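Local coordinates for ATP:cob(I)alamin adenosyltransferase, putative (Burkholderia thailandensis, PDB 2ZHY), which catalyses the transfer of the adenosyl group of ATP to the cobalt of cobalamin, as a PduO-type ATP:cobalamin adenosyltransferase that forms a homotrimer, at the interface of chains A and B. Residues are numbered along the deposited sequence; one frame, centred on the assembly and turned at random. Chains: chain A/B, ATP:cob(I)alamin adenosyltransferase, putative.

The interface of chains A and B. Residues chain A 89-90, 93, 150, 154; chain B 8-9, 11.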
# COMPACT_ATOMS: atom_id res chain seq x y z
N LEU A 89 -4.68 4.74 25.00
CA LEU A 89 -4.48 6.08 24.46
C LEU A 89 -3.42 6.82 25.28
O LEU A 89 -2.61 7.57 24.73
CB LEU A 89 -5.80 6.87 24.48
CG LEU A 89 -7.01 6.19 23.84
CD1 LEU A 89 -8.24 7.08 23.99
CD2 LEU A 89 -6.73 5.91 22.37
N ALA A 90 -3.43 6.60 26.59
CA ALA A 90 -2.48 7.24 27.48
C ALA A 90 -1.06 6.80 27.15
O ALA A 90 -0.13 7.61 27.19
CB ALA A 90 -2.81 6.90 28.92
N ASP A 93 0.04 8.60 23.96
CA ASP A 93 0.33 10.00 24.29
C ASP A 93 1.70 10.07 24.96
O ASP A 93 2.49 10.97 24.70
CB ASP A 93 -0.72 10.59 25.24
CG ASP A 93 -2.07 10.80 24.56
OD1 ASP A 93 -2.12 10.83 23.31
OD2 ASP A 93 -3.07 10.97 25.29
N ARG A 150 -9.50 7.08 17.85
CA ARG A 150 -8.57 7.91 18.61
C ARG A 150 -7.22 7.21 18.71
O ARG A 150 -6.17 7.85 18.72
CB ARG A 150 -9.11 8.19 20.02
CG ARG A 150 -10.40 9.01 20.05
CD ARG A 150 -10.85 9.29 21.49
NE ARG A 150 -10.03 10.33 22.12
CZ ARG A 150 -10.02 10.58 23.43
NH1 ARG A 150 -10.78 9.86 24.26
NH2 ARG A 150 -9.25 11.54 23.92
N ARG A 154 -3.68 8.78 16.96
CA ARG A 154 -2.43 8.97 17.70
C ARG A 154 -1.29 8.15 17.10
O ARG A 154 -0.16 8.62 17.02
CB ARG A 154 -2.62 8.60 19.17
CG ARG A 154 -3.38 9.66 19.96
CD ARG A 154 -3.82 9.20 21.34
NE ARG A 154 -4.54 10.28 22.02
CZ ARG A 154 -5.72 10.76 21.62
NH1 ARG A 154 -6.32 10.25 20.54
NH2 ARG A 154 -6.27 11.78 22.26
N ILE B 8 -9.15 10.99 28.76
CA ILE B 8 -8.04 11.38 27.90
C ILE B 8 -8.32 12.67 27.13
O ILE B 8 -9.39 12.82 26.52
CB ILE B 8 -7.70 10.26 26.89
CG1 ILE B 8 -7.44 8.95 27.64
CG2 ILE B 8 -6.48 10.66 26.07
CD1 ILE B 8 -6.22 8.98 28.54
N ALA B 9 -7.36 13.58 27.15
CA ALA B 9 -7.48 14.87 26.47
C ALA B 9 -7.72 14.69 24.97
O ALA B 9 -7.24 13.73 24.37
CB ALA B 9 -6.23 15.70 26.69
N ARG B 11 -7.31 15.33 21.05
CA ARG B 11 -6.25 15.67 20.12
C ARG B 11 -6.92 16.00 18.80
O ARG B 11 -7.99 15.46 18.48
CB ARG B 11 -5.28 14.50 19.92
CG ARG B 11 -4.24 14.34 21.02
CD ARG B 11 -3.37 13.12 20.73
NE ARG B 11 -2.66 13.24 19.45
CZ ARG B 11 -1.50 13.88 19.30
NH1 ARG B 11 -0.92 14.44 20.35
NH2 ARG B 11 -0.93 13.95 18.10
O HOH W 1 -4.50 12.72 24.33
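B:Arg11 lays its CD over one face of the A:Arg154 guanidinium, near the rim and 3.4 Å from CZ, and the two guanidinium planes are turned 65° apart. The edge of the A:Arg154 group is well occupied: NE makes a salt bridge to the carboxylate OD1 of A:Asp93 (2.8 Å), on the syn side, a little out of the carboxylate plane, in a bent bond, NH1 donates to the backbone O of A:Arg150, and NH2 binds a water. That water also contacts OD2 of A:Asp93 and bridges to the other subunit, lying 2.9 Å from the carbonyl O of B:Ala9. With its rotation probably fixed by A:Asp93, A:Arg150 and the water, the A:Arg154 guanidinium offers a platform to the aliphatic part of B:Arg11.

A second guanidinium, that of A:Arg150, has CD1 of A:Leu89 against one face, while its NH2 donates to the carbonyl O of B:Ile8 at 2.9 Å, from above the carbonyl plane. B:Ala9 O sits at the rim of both guanidinium groups, 3.0 Å from each NH2 but hydrogen-bonded to neither. A bend at chi3 (75°) turns the A:Arg150 head toward the B:Ile8 carbonyl. The B:Ile8 side chain lies against helix 86-101: CD1 meets CB of A:Ala90 at 4.0 Å, CG1 packs on A:Leu89, and CG2 sits 3.5 Å from OD2 of A:Asp93.

The patch thus fastens the N-terminal segment of one subunit onto helices 86-101 and 147-169 of its neighbour in the homotrimer, and probably helps to position B:Arg11, an ATP-binding residue.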